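Local atomic coordinates of Xaa-Pro dipeptidase (Mycobacterium tuberculosis, PDB entry 5E2C), a protein that probably acts as a metal-dependent aminopeptidase of the prolidase family, represented here by its N-terminal domain. Residues D6-Q11 / S123-S128; L17-I22 / L42-E47; G36-L41 / R75-Y80; R48-A53 / P67-A72; V90-F95 / E118-S123. One frame throughout, in Å; residues are numbered along the deposited sequence.

Interaction 1 (D6-Q11 / S123-S128)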
# COMPACT_ATOMS: atom_id res chain seq x y z
N ASP A 6 -21.58 14.45 -5.86
CA ASP A 6 -21.81 15.81 -5.33
C ASP A 6 -21.62 15.88 -3.80
O ASP A 6 -21.04 16.84 -3.29
CB ASP A 6 -23.20 16.32 -5.72
CG ASP A 6 -23.30 16.71 -7.19
OD1 ASP A 6 -22.27 16.76 -7.91
OD2 ASP A 6 -24.42 16.99 -7.65
N LYS A 7 -22.09 14.87 -3.08
CA LYS A 7 -21.84 14.84 -1.63
C LYS A 7 -20.33 14.74 -1.36
O LYS A 7 -19.82 15.39 -0.45
CB LYS A 7 -22.58 13.70 -0.94
CG LYS A 7 -24.08 13.88 -0.93
CD LYS A 7 -24.76 12.80 -0.12
CE LYS A 7 -26.21 13.15 0.16
NZ LYS A 7 -26.98 13.43 -1.09
N LEU A 8 -19.62 13.94 -2.16
CA LEU A 8 -18.17 13.84 -2.02
C LEU A 8 -17.48 15.19 -2.23
O LEU A 8 -16.60 15.55 -1.47
CB LEU A 8 -17.58 12.80 -2.96
CG LEU A 8 -16.07 12.58 -2.84
CD1 LEU A 8 -15.72 12.12 -1.44
CD2 LEU A 8 -15.59 11.58 -3.89
N LYS A 9 -17.91 15.94 -3.24
CA LYS A 9 -17.31 17.26 -3.50
C LYS A 9 -17.38 18.15 -2.26
O LYS A 9 -16.42 18.82 -1.94
CB LYS A 9 -17.98 17.96 -4.67
CG LYS A 9 -17.72 17.26 -5.99
CD LYS A 9 -18.26 18.07 -7.15
CE LYS A 9 -17.95 17.37 -8.46
NZ LYS A 9 -18.07 18.30 -9.60
N ALA A 10 -18.51 18.12 -1.57
CA ALA A 10 -18.65 18.92 -0.35
C ALA A 10 -17.62 18.50 0.70
O ALA A 10 -17.04 19.34 1.39
CB ALA A 10 -20.06 18.80 0.20
N GLN A 11 -17.41 17.19 0.84
CA GLN A 11 -16.43 16.70 1.80
C GLN A 11 -14.98 16.98 1.38
O GLN A 11 -14.13 17.30 2.21
CB GLN A 11 -16.62 15.21 2.08
CG GLN A 11 -15.88 14.77 3.33
CD GLN A 11 -16.26 15.61 4.54
OE1 GLN A 11 -17.43 15.67 4.90
NE2 GLN A 11 -15.28 16.31 5.13
N SER A 123 -7.78 8.98 3.28
CA SER A 123 -8.60 7.78 3.49
C SER A 123 -9.72 8.08 4.48
O SER A 123 -9.48 8.69 5.53
CB SER A 123 -7.77 6.61 3.96
OG SER A 123 -7.01 6.11 2.88
N GLY A 124 -10.93 7.66 4.13
CA GLY A 124 -12.10 7.90 4.96
C GLY A 124 -13.07 8.89 4.37
O GLY A 124 -14.20 9.00 4.82
N THR A 125 -12.62 9.63 3.36
CA THR A 125 -13.44 10.68 2.80
C THR A 125 -14.69 10.09 2.14
O THR A 125 -15.81 10.57 2.37
CB THR A 125 -12.64 11.55 1.81
OG1 THR A 125 -11.47 12.05 2.46
CG2 THR A 125 -13.46 12.74 1.37
N VAL A 126 -14.52 9.03 1.36
CA VAL A 126 -15.68 8.43 0.70
C VAL A 126 -16.57 7.71 1.72
O VAL A 126 -17.79 7.80 1.65
CB VAL A 126 -15.27 7.45 -0.40
CG1 VAL A 126 -16.51 6.91 -1.09
CG2 VAL A 126 -14.30 8.11 -1.37
N GLU A 127 -15.94 7.01 2.67
CA GLU A 127 -16.64 6.30 3.73
C GLU A 127 -17.55 7.24 4.51
O GLU A 127 -18.64 6.84 4.93
CB GLU A 127 -15.64 5.63 4.69
CG GLU A 127 -14.93 4.41 4.12
CD GLU A 127 -13.80 4.73 3.12
OE1 GLU A 127 -13.47 5.91 2.90
OE2 GLU A 127 -13.22 3.77 2.57
N SER A 128 -17.12 8.50 4.67
CA SER A 128 -17.90 9.49 5.43
C SER A 128 -19.31 9.71 4.86
O SER A 128 -20.18 10.26 5.54
CB SER A 128 -17.16 10.83 5.51
OG SER A 128 -17.22 11.53 4.27
O HOH W 1 -19.12 13.40 4.57
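Thr125 meets helix 3-14 through one methyl group, a compact example of a loop docking on a helix through a single methyl. Its CG2, anti to the backbone N, lies 3.7 Å from Leu8 CD1 and equally 3.7 Å from Gln11 CG, touching two residues three positions apart on the same helical face. The side chains of Leu8 and Thr125 cross at about a right angle. Val126 adds a looser apolar touch, its CG2 standing 4.3 Å from Leu8 CD1.

The polar side of the contact lies at Gln11, whose CG passes 3.6 Å from Ser128 OG. The Gln11 chain bends at chi2 (54°), and its amide oxygen OE1 accepts a hydrogen bond from a water that also donates to Ser128 OG at 2.7 Å. Ser128 OG donates in turn to Thr125 O at 2.6 Å, which ties Ser128 back to the start of its own turn. Thr125 OG1 is held in the second shell by Ala122 O, while Val126 and Leu8 both reach Leu31 of helix 25-32 and Ile22 of strand 19-22. The arrangement is that of an alpha/beta domain in which the chain, leaving strand 118-121, the outermost of this chain's sheet, folds back against its first helix.

Interaction 2 (L17-I22 / L42-E47)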
# COMPACT_ATOMS: atom_id res chain seq x y z
N LEU A 17 -9.18 20.10 0.35
CA LEU A 17 -8.63 19.54 -0.89
C LEU A 17 -9.30 20.14 -2.12
O LEU A 17 -10.44 20.59 -2.07
CB LEU A 17 -8.85 18.01 -0.92
CG LEU A 17 -8.38 17.21 0.29
CD1 LEU A 17 -8.96 15.80 0.25
CD2 LEU A 17 -6.87 17.20 0.34
N ASP A 18 -8.59 20.11 -3.25
CA ASP A 18 -9.12 20.58 -4.53
C ASP A 18 -9.62 19.44 -5.41
O ASP A 18 -10.41 19.66 -6.33
CB ASP A 18 -8.05 21.37 -5.26
CG ASP A 18 -7.51 22.50 -4.40
OD1 ASP A 18 -8.31 23.39 -4.06
OD2 ASP A 18 -6.32 22.47 -4.03
N ALA A 19 -9.16 18.22 -5.10
CA ALA A 19 -9.61 17.00 -5.82
C ALA A 19 -9.22 15.79 -4.98
O ALA A 19 -8.46 15.90 -4.01
CB ALA A 19 -8.99 16.92 -7.21
N MSE A 20 -9.78 14.65 -5.36
CA MSE A 20 -9.47 13.40 -4.72
C MSE A 20 -9.34 12.32 -5.76
O MSE A 20 -10.16 12.21 -6.69
CB MSE A 20 -10.60 13.04 -3.79
CG MSE A 20 -10.30 11.69 -3.22
SE MSE A 20 -11.03 11.60 -1.44
CE MSE A 20 -10.22 9.87 -0.95
N LEU A 21 -8.30 11.52 -5.59
CA LEU A 21 -8.11 10.29 -6.35
C LEU A 21 -8.67 9.14 -5.53
O LEU A 21 -8.26 8.90 -4.39
CB LEU A 21 -6.62 10.04 -6.58
CG LEU A 21 -6.27 8.72 -7.27
CD1 LEU A 21 -6.89 8.68 -8.67
CD2 LEU A 21 -4.76 8.57 -7.31
N ILE A 22 -9.63 8.44 -6.11
CA ILE A 22 -10.21 7.26 -5.46
C ILE A 22 -9.62 5.99 -6.09
O ILE A 22 -9.72 5.78 -7.31
CB ILE A 22 -11.74 7.26 -5.56
CG1 ILE A 22 -12.29 8.55 -4.93
CG2 ILE A 22 -12.34 6.06 -4.85
CD1 ILE A 22 -12.59 9.60 -5.93
N LEU A 42 -11.09 10.16 -10.51
CA LEU A 42 -10.67 11.51 -10.07
C LEU A 42 -11.92 12.39 -9.90
O LEU A 42 -12.69 12.55 -10.85
CB LEU A 42 -9.72 12.11 -11.10
CG LEU A 42 -9.21 13.53 -10.88
CD1 LEU A 42 -8.46 13.62 -9.54
CD2 LEU A 42 -8.33 13.98 -12.04
N VAL A 43 -12.14 12.93 -8.71
CA VAL A 43 -13.28 13.81 -8.48
C VAL A 43 -12.75 15.17 -8.03
O VAL A 43 -11.93 15.22 -7.10
CB VAL A 43 -14.21 13.24 -7.39
CG1 VAL A 43 -15.37 14.18 -7.13
CG2 VAL A 43 -14.72 11.89 -7.82
N PHE A 44 -13.24 16.24 -8.68
CA PHE A 44 -12.82 17.61 -8.35
C PHE A 44 -13.75 18.25 -7.32
O PHE A 44 -14.93 17.92 -7.26
CB PHE A 44 -12.80 18.49 -9.59
CG PHE A 44 -11.84 18.03 -10.66
CD1 PHE A 44 -12.25 17.15 -11.65
CD2 PHE A 44 -10.52 18.49 -10.69
CE1 PHE A 44 -11.38 16.74 -12.64
CE2 PHE A 44 -9.64 18.06 -11.69
CZ PHE A 44 -10.07 17.19 -12.66
N ALA A 45 -13.21 19.18 -6.54
CA ALA A 45 -14.04 19.88 -5.54
C ALA A 45 -15.02 20.83 -6.24
O ALA A 45 -16.16 21.02 -5.78
CB ALA A 45 -13.16 20.64 -4.56
N ASP A 46 -14.60 21.40 -7.36
CA ASP A 46 -15.41 22.41 -8.03
C ASP A 46 -16.33 21.75 -9.07
O ASP A 46 -16.59 20.55 -8.99
CB ASP A 46 -14.52 23.55 -8.59
CG ASP A 46 -13.67 23.14 -9.78
OD1 ASP A 46 -13.75 21.98 -10.26
OD2 ASP A 46 -12.88 24.00 -10.23
N GLU A 47 -16.84 22.52 -10.02
CA GLU A 47 -17.86 22.02 -10.94
C GLU A 47 -17.35 21.09 -12.03
O GLU A 47 -18.14 20.55 -12.79
CB GLU A 47 -18.65 23.19 -11.56
CG GLU A 47 -19.55 23.91 -10.57
CD GLU A 47 -20.64 23.00 -10.01
OE1 GLU A 47 -21.37 22.38 -10.80
OE2 GLU A 47 -20.77 22.91 -8.76
O HOH W 2 -11.53 21.67 -7.79
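Met20 and Val43 exchange two backbone hydrogen bonds, the signature of an antiparallel hydrogen-bonded pair. Met20 N reaches Val43 O at 2.8 Å, and Val43 N returns to Met20 O at 2.9 Å; both donors approach nearly along the C=O axis. A third bond, Ala45 N to Asp18 O at 2.8 Å, is set differently: the N-H is almost straight on its acceptor, yet the donor stands 47° above the carbonyl plane. Asp18 O also receives a water at 2.7 Å, which in turn accepts from Asp46 N, so one oxygen takes two donors at the end of the ladder, where strand 40-44 finishes and strand 19-22 is about to begin.

On the face carrying Ala19, Leu42 and Phe44, the small CB of Ala19 is met by both larger neighbours, lying 4.1 Å from Leu42 CD1 and 4.1 Å from Phe44 CD2, with an oblique approach to the ring. Leu42 has CG anti to the backbone N (chi1 177°), beside the carbonyl carbon, and its CD1 also lies 3.6 Å from Met20 O. On the face of Met20 and Val43, Ile22 CD1 touches Val43 CG2 at 3.7 Å.

Helices close over both surfaces. Ile12 of helix 3-14 touches Met20 and Val43, whereas Leu81 of helix 77-87 meets Leu21 and Leu42 on the other side. Two antiparallel strands, 162° apart in direction, thus form the interior of a mixed sheet layered between helices, the alpha/beta architecture of the creatinase/prolidase N-terminal domain.

Interaction 3 (G36-L41 / R75-Y80)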
# COMPACT_ATOMS: atom_id res chain seq x y z
N GLY A 36 -15.39 -3.02 -12.56
CA GLY A 36 -14.19 -3.71 -13.04
C GLY A 36 -13.12 -3.82 -11.97
O GLY A 36 -13.04 -3.00 -11.04
N SER A 37 -12.27 -4.84 -12.11
CA SER A 37 -11.27 -5.17 -11.11
C SER A 37 -10.07 -4.23 -11.13
O SER A 37 -9.20 -4.34 -10.27
CB SER A 37 -10.77 -6.59 -11.33
OG SER A 37 -9.91 -6.62 -12.45
N ASN A 38 -9.97 -3.38 -12.13
CA ASN A 38 -8.98 -2.33 -12.13
C ASN A 38 -9.62 -1.01 -12.54
O ASN A 38 -10.26 -0.92 -13.58
CB ASN A 38 -7.83 -2.65 -13.08
CG ASN A 38 -6.71 -1.64 -12.99
OD1 ASN A 38 -6.32 -1.19 -11.90
ND2 ASN A 38 -6.21 -1.24 -14.13
N GLY A 39 -9.43 0.01 -11.72
CA GLY A 39 -10.09 1.27 -11.98
C GLY A 39 -9.72 2.29 -10.94
O GLY A 39 -9.37 1.95 -9.81
N ALA A 40 -9.79 3.56 -11.33
CA ALA A 40 -9.57 4.66 -10.42
C ALA A 40 -10.43 5.82 -10.89
O ALA A 40 -10.84 5.88 -12.05
CB ALA A 40 -8.10 5.04 -10.37
N LEU A 41 -10.72 6.73 -9.98
CA LEU A 41 -11.65 7.81 -10.26
C LEU A 41 -11.05 9.10 -9.71
O LEU A 41 -10.52 9.12 -8.59
CB LEU A 41 -12.99 7.53 -9.59
CG LEU A 41 -14.11 8.51 -9.87
CD1 LEU A 41 -14.56 8.34 -11.32
CD2 LEU A 41 -15.26 8.27 -8.91
N ARG A 75 -2.67 2.10 -18.87
CA ARG A 75 -1.99 0.99 -18.21
C ARG A 75 -1.92 1.17 -16.69
O ARG A 75 -2.09 0.20 -15.94
CB ARG A 75 -0.56 0.82 -18.79
CG ARG A 75 0.16 -0.43 -18.34
CD ARG A 75 1.58 -0.50 -18.90
NE ARG A 75 1.59 -0.35 -20.35
CZ ARG A 75 1.58 -1.35 -21.24
NH1 ARG A 75 1.61 -2.62 -20.86
NH2 ARG A 75 1.57 -1.05 -22.52
N ALA A 76 -1.65 2.40 -16.24
CA ALA A 76 -1.47 2.71 -14.82
C ALA A 76 -2.49 3.77 -14.43
O ALA A 76 -2.29 4.98 -14.63
CB ALA A 76 -0.05 3.22 -14.57
N VAL A 77 -3.63 3.32 -13.91
CA VAL A 77 -4.80 4.20 -13.85
C VAL A 77 -4.64 5.32 -12.81
O VAL A 77 -5.02 6.46 -13.06
CB VAL A 77 -6.11 3.40 -13.65
CG1 VAL A 77 -6.36 2.51 -14.85
CG2 VAL A 77 -6.10 2.59 -12.35
N GLY A 78 -4.09 4.99 -11.65
CA GLY A 78 -3.90 5.99 -10.60
C GLY A 78 -2.93 7.06 -11.03
O GLY A 78 -3.19 8.26 -10.93
N ARG A 79 -1.80 6.60 -11.55
CA ARG A 79 -0.78 7.49 -12.05
C ARG A 79 -1.31 8.43 -13.14
O ARG A 79 -1.06 9.63 -13.14
CB ARG A 79 0.36 6.65 -12.58
CG ARG A 79 1.57 7.43 -12.93
CD ARG A 79 2.44 6.66 -13.91
NE ARG A 79 3.49 7.56 -14.32
CZ ARG A 79 3.37 8.51 -15.24
NH1 ARG A 79 2.23 8.68 -15.92
NH2 ARG A 79 4.41 9.29 -15.49
N TYR A 80 -2.05 7.87 -14.09
CA TYR A 80 -2.66 8.68 -15.13
C TYR A 80 -3.53 9.79 -14.55
O TYR A 80 -3.41 10.95 -14.96
CB TYR A 80 -3.50 7.81 -16.06
CG TYR A 80 -4.26 8.66 -17.02
CD1 TYR A 80 -3.63 9.20 -18.14
CD2 TYR A 80 -5.59 8.98 -16.80
CE1 TYR A 80 -4.31 10.03 -19.00
CE2 TYR A 80 -6.28 9.79 -17.67
CZ TYR A 80 -5.63 10.31 -18.77
OH TYR A 80 -6.30 11.12 -19.65
O HOH W 3 -3.62 0.32 -13.54
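Asn38 and Val77 reach toward each other tip to tip, joining the run into strand 40-44 to the first turn of helix 77-87. The amide of Asn38 spreads over the two valine methyls: OD1 lies 3.8 Å from Val77 CG2, and ND2 lies 3.8 Å from Val77 CG1. CG, anti to the backbone N (chi1 -174°), carries the amide out toward Val77. ND2 is shared between Asp55 OD2 and a water to which it donates at 3.1 Å.

That water ties the strand approach to the helix start. It accepts from Val77 N at 3.0 Å and donates to Arg75 O at 2.8 Å, satisfying an amide that, lying in the first turn, has no carbonyl of its own helix to bind. Ala76 holds the N-cap position just before it, and its carbonyl takes the first helical bond from Tyr80 N.

Gly39 then passes its backbone beside the same Val77 CG2. Ala40 completes the sequence, its CB 3.7 Å from Val77 CG2 and 4.2 Å from Gly78 N, so the methyl faces the start of the helix backbone. Val77 also touches Ala53 of strand 51-54. A helix N-terminus seated on small residues of adjacent strands is a helix-on-sheet contact of an alpha/beta sandwich.

Interaction 4 (R48-A53 / P67-A72)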
# COMPACT_ATOMS: atom_id res chain seq x y z
N ARG A 48 -16.03 20.88 -12.11
CA ARG A 48 -15.48 19.99 -13.15
C ARG A 48 -15.95 18.55 -12.94
O ARG A 48 -16.10 18.10 -11.81
CB ARG A 48 -13.95 20.04 -13.16
CG ARG A 48 -13.39 21.33 -13.72
CD ARG A 48 -11.88 21.43 -13.54
NE ARG A 48 -11.49 21.68 -12.15
CZ ARG A 48 -10.25 21.94 -11.75
NH1 ARG A 48 -9.26 22.03 -12.63
NH2 ARG A 48 -10.00 22.14 -10.47
N ASP A 49 -16.22 17.86 -14.03
CA ASP A 49 -16.72 16.49 -13.97
C ASP A 49 -15.61 15.50 -13.66
O ASP A 49 -14.43 15.73 -13.97
CB ASP A 49 -17.38 16.08 -15.29
CG ASP A 49 -18.63 16.89 -15.60
OD1 ASP A 49 -19.39 17.26 -14.67
OD2 ASP A 49 -18.86 17.13 -16.80
N ALA A 50 -16.02 14.39 -13.07
CA ALA A 50 -15.11 13.32 -12.68
C ALA A 50 -14.55 12.58 -13.88
O ALA A 50 -15.15 12.57 -14.96
CB ALA A 50 -15.82 12.37 -11.73
N VAL A 51 -13.39 11.96 -13.70
CA VAL A 51 -12.76 11.18 -14.76
C VAL A 51 -12.51 9.77 -14.24
O VAL A 51 -11.88 9.59 -13.18
CB VAL A 51 -11.43 11.83 -15.23
CG1 VAL A 51 -10.85 11.06 -16.40
CG2 VAL A 51 -11.64 13.31 -15.58
N LEU A 52 -13.00 8.76 -14.98
CA LEU A 52 -12.75 7.35 -14.65
C LEU A 52 -11.59 6.86 -15.52
O LEU A 52 -11.52 7.21 -16.68
CB LEU A 52 -14.00 6.52 -14.93
CG LEU A 52 -13.94 5.03 -14.63
CD1 LEU A 52 -13.91 4.78 -13.13
CD2 LEU A 52 -15.17 4.36 -15.23
N ALA A 53 -10.68 6.09 -14.94
CA ALA A 53 -9.64 5.42 -15.69
C ALA A 53 -9.68 3.92 -15.41
O ALA A 53 -9.83 3.47 -14.26
CB ALA A 53 -8.27 5.97 -15.35
N PRO A 67 -21.69 5.67 -18.37
CA PRO A 67 -21.78 6.49 -19.58
C PRO A 67 -21.75 8.00 -19.32
O PRO A 67 -21.51 8.77 -20.26
CB PRO A 67 -23.14 6.08 -20.18
CG PRO A 67 -23.92 5.56 -19.01
CD PRO A 67 -22.91 4.87 -18.15
N ASP A 68 -22.03 8.41 -18.09
CA ASP A 68 -21.97 9.81 -17.72
C ASP A 68 -20.55 10.36 -17.51
O ASP A 68 -20.37 11.55 -17.41
CB ASP A 68 -22.81 10.07 -16.47
CG ASP A 68 -22.41 9.21 -15.29
OD1 ASP A 68 -21.83 8.11 -15.45
OD2 ASP A 68 -22.71 9.66 -14.16
N LEU A 69 -19.54 9.49 -17.46
CA LEU A 69 -18.17 9.91 -17.19
C LEU A 69 -17.26 9.80 -18.40
O LEU A 69 -17.40 8.87 -19.21
CB LEU A 69 -17.57 9.02 -16.09
CG LEU A 69 -18.22 9.20 -14.73
CD1 LEU A 69 -17.58 8.27 -13.71
CD2 LEU A 69 -18.11 10.65 -14.30
N GLU A 70 -16.30 10.72 -18.48
CA GLU A 70 -15.15 10.52 -19.36
C GLU A 70 -14.37 9.32 -18.84
O GLU A 70 -14.14 9.21 -17.64
CB GLU A 70 -14.21 11.74 -19.38
CG GLU A 70 -12.92 11.45 -20.15
CD GLU A 70 -11.86 12.53 -20.03
OE1 GLU A 70 -12.06 13.55 -19.33
OE2 GLU A 70 -10.79 12.34 -20.65
N VAL A 71 -13.98 8.41 -19.74
CA VAL A 71 -13.22 7.23 -19.38
C VAL A 71 -11.92 7.25 -20.15
O VAL A 71 -11.92 7.28 -21.37
CB VAL A 71 -13.96 5.92 -19.73
CG1 VAL A 71 -13.12 4.70 -19.38
CG2 VAL A 71 -15.31 5.87 -19.03
N ALA A 72 -10.81 7.24 -19.42
CA ALA A 72 -9.49 7.10 -20.00
C ALA A 72 -9.09 5.64 -19.95
O ALA A 72 -9.32 4.97 -18.95
CB ALA A 72 -8.49 7.93 -19.21
O HOH W 4 -16.42 13.22 -17.04
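Glu70 and Val51 lie side by side and point the same way, the carboxylate touching the valine methyls through OE1. Glu70 OE1 is 3.8 Å from Val51 CG2 and 4.0 Å from Val51 CG1. The glutamate chain is extended beyond CG, and the same OE1 is paired in a salt bridge with Arg84 of helix 77-87, so the oxygen that touches the methyls is also the one in the ion pair.

The flat peptide groups carry the polar link. Leu52 uses both sides of its backbone: its N donates to Glu70 O at 2.9 Å, and its O accepts from Ala72 N at 2.8 Å. Leu52 O also takes a CA-H...O contact from Val71 CA at 3.2 Å. One step earlier, where the strands splay, a water replaces the direct bond, accepting from Glu70 N and donating to Ala50 O.

On the surface opposite Glu70, Leu69 reaches across two residues of the partner. Its CD2 lies 3.8 Å from Ala50 CB, and its CD1 lies 4.2 Å from Leu52 CB. Val71 runs beside Leu52, with CG2 4.1 Å from Leu52 CD2; Leu52 and Leu69 also meet helix 25-32, at Val28 and Ser32 respectively. The strands are the parallel pair of a beta-alpha-beta unit whose linking helix is 59-65, and the axes of their short segments are turned 30° from one another. Chemically, two direct amide bonds and a water bridge fix the register, aliphatic packing of Leu52, Leu69 and Val71 lies on the surface opposite Glu70, and the charge of Glu70 is probably offset by Arg84.

Interaction 5 (V90-F95 / E118-S123)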
# COMPACT_ATOMS: atom_id res chain seq x y z
N VAL A 90 -4.63 21.34 -9.87
CA VAL A 90 -5.09 20.94 -8.54
C VAL A 90 -3.99 21.20 -7.51
O VAL A 90 -2.90 20.69 -7.64
CB VAL A 90 -5.49 19.45 -8.58
CG1 VAL A 90 -5.67 18.86 -7.19
CG2 VAL A 90 -6.77 19.31 -9.38
N GLY A 91 -4.27 22.01 -6.49
CA GLY A 91 -3.27 22.32 -5.46
C GLY A 91 -3.03 21.19 -4.48
O GLY A 91 -1.88 20.82 -4.20
N LYS A 92 -4.12 20.66 -3.94
CA LYS A 92 -4.07 19.55 -3.00
C LYS A 92 -4.94 18.40 -3.51
O LYS A 92 -6.16 18.55 -3.69
CB LYS A 92 -4.50 20.02 -1.62
CG LYS A 92 -3.56 21.07 -1.05
CD LYS A 92 -3.86 21.32 0.41
CE LYS A 92 -2.85 22.29 1.02
NZ LYS A 92 -3.22 22.61 2.42
N LEU A 93 -4.30 17.26 -3.74
CA LEU A 93 -4.95 16.06 -4.29
C LEU A 93 -4.99 15.00 -3.19
O LEU A 93 -3.93 14.53 -2.74
CB LEU A 93 -4.15 15.51 -5.47
CG LEU A 93 -4.69 14.20 -6.08
CD1 LEU A 93 -6.10 14.38 -6.58
CD2 LEU A 93 -3.79 13.72 -7.20
N GLY A 94 -6.19 14.65 -2.74
CA GLY A 94 -6.34 13.59 -1.77
C GLY A 94 -6.10 12.25 -2.42
O GLY A 94 -6.37 12.08 -3.61
N PHE A 95 -5.56 11.31 -1.66
CA PHE A 95 -5.43 9.92 -2.13
C PHE A 95 -5.71 8.98 -0.98
O PHE A 95 -5.68 9.38 0.20
CB PHE A 95 -4.04 9.66 -2.73
CG PHE A 95 -2.94 9.60 -1.70
CD1 PHE A 95 -2.31 10.77 -1.27
CD2 PHE A 95 -2.52 8.39 -1.16
CE1 PHE A 95 -1.31 10.73 -0.31
CE2 PHE A 95 -1.51 8.35 -0.22
CZ PHE A 95 -0.91 9.51 0.22
N GLU A 118 0.19 18.91 -4.26
CA GLU A 118 0.61 18.13 -3.10
C GLU A 118 -0.34 16.93 -2.94
O GLU A 118 -1.57 17.09 -3.00
CB GLU A 118 0.54 18.99 -1.83
CG GLU A 118 0.95 18.26 -0.54
CD GLU A 118 0.58 19.01 0.75
OE1 GLU A 118 0.10 20.15 0.68
OE2 GLU A 118 0.77 18.44 1.85
N LEU A 119 0.23 15.75 -2.71
CA LEU A 119 -0.56 14.56 -2.43
C LEU A 119 -0.86 14.52 -0.94
O LEU A 119 0.07 14.55 -0.12
CB LEU A 119 0.20 13.31 -2.84
CG LEU A 119 0.26 13.13 -4.37
CD1 LEU A 119 1.46 12.30 -4.78
CD2 LEU A 119 -1.05 12.50 -4.86
N VAL A 120 -2.13 14.44 -0.59
CA VAL A 120 -2.56 14.50 0.79
C VAL A 120 -3.34 13.25 1.19
O VAL A 120 -4.31 12.87 0.52
CB VAL A 120 -3.44 15.73 1.02
CG1 VAL A 120 -3.93 15.80 2.47
CG2 VAL A 120 -2.68 17.00 0.64
N ARG A 121 -2.93 12.60 2.28
CA ARG A 121 -3.66 11.45 2.78
C ARG A 121 -5.13 11.82 3.05
O ARG A 121 -5.44 12.81 3.75
CB ARG A 121 -3.02 10.90 4.05
CG ARG A 121 -1.60 10.36 3.87
CD ARG A 121 -0.90 10.30 5.22
NE ARG A 121 0.39 9.64 5.14
CZ ARG A 121 1.49 10.17 4.61
NH1 ARG A 121 1.49 11.41 4.11
NH2 ARG A 121 2.61 9.45 4.59
N ALA A 122 -6.04 11.03 2.48
CA ALA A 122 -7.47 11.30 2.56
C ALA A 122 -8.33 10.05 2.72
O ALA A 122 -9.52 10.07 2.37
CB ALA A 122 -7.92 12.08 1.33
N SER A 123 -7.78 8.98 3.28
CA SER A 123 -8.60 7.78 3.49
C SER A 123 -9.72 8.08 4.48
O SER A 123 -9.48 8.69 5.53
CB SER A 123 -7.77 6.61 3.96
OG SER A 123 -7.01 6.11 2.88
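From Gly91 to Ala122 the parallel strands 92-95 and 118-121, the axes of their short segments 39° apart, are laced by five backbone hydrogen bonds: Glu118 N to Gly91 O, Leu93 N to Glu118 O, Val120 N to Leu93 O, Phe95 N to Val120 O, and Ala122 N to Phe95 O, the last at 2.8 Å.

Leu93, Phe95, Leu119 and Arg121 share one face. With CG between the backbone N and the carbonyl carbon (chi1 72°), the Phe95 ring lies against strand 118-121. Arg121 CA sits over one face of that ring, Leu119 C at its edge, and Phe95 CZ touches Arg121 CG at 3.8 Å. Alongside, Leu93 CD2 meets Leu119 CD2 at 3.8 Å. On the other face, Ala122 CB comes within 3.8 Å of Gly94 CA, and Lys92 lies beside Glu118, with Lys92 NZ 4.5 Å from Glu118 OE1, beyond a salt bridge.

Leu105 of helix 102-111, which links the two strands in a beta-alpha-beta unit, packs on Phe95 and Leu119. Arg121 NE forms a salt bridge with Asp106 of the second subunit, and Leu93 packs on Ala19 of strand 19-22 and on Ala82 and Ala85 of helix 77-87.

In the fold
Four of the contacts belong to one mixed sheet. Interaction 2 supplies its central antiparallel pair; interactions 4 and 5 are the parallel pairs that end it, their centres about 19 Å apart on opposite sides of the chain's centre. Backbone bonds tie interaction 2 to both: Leu42 N reaches Val51 O at 2.8 Å, and Leu21 N reaches Gly94 O at 2.8 Å. Interaction 3 seats helix 77-87 on the sheet, whereas interaction 1 lies about 19 Å from interaction 3, centre to centre, and joins interaction 2 through Lys9 NZ, 2.8 Å from Asp46 O. In this family the metal site belongs to the C-terminal catalytic domain, which is absent from this chain.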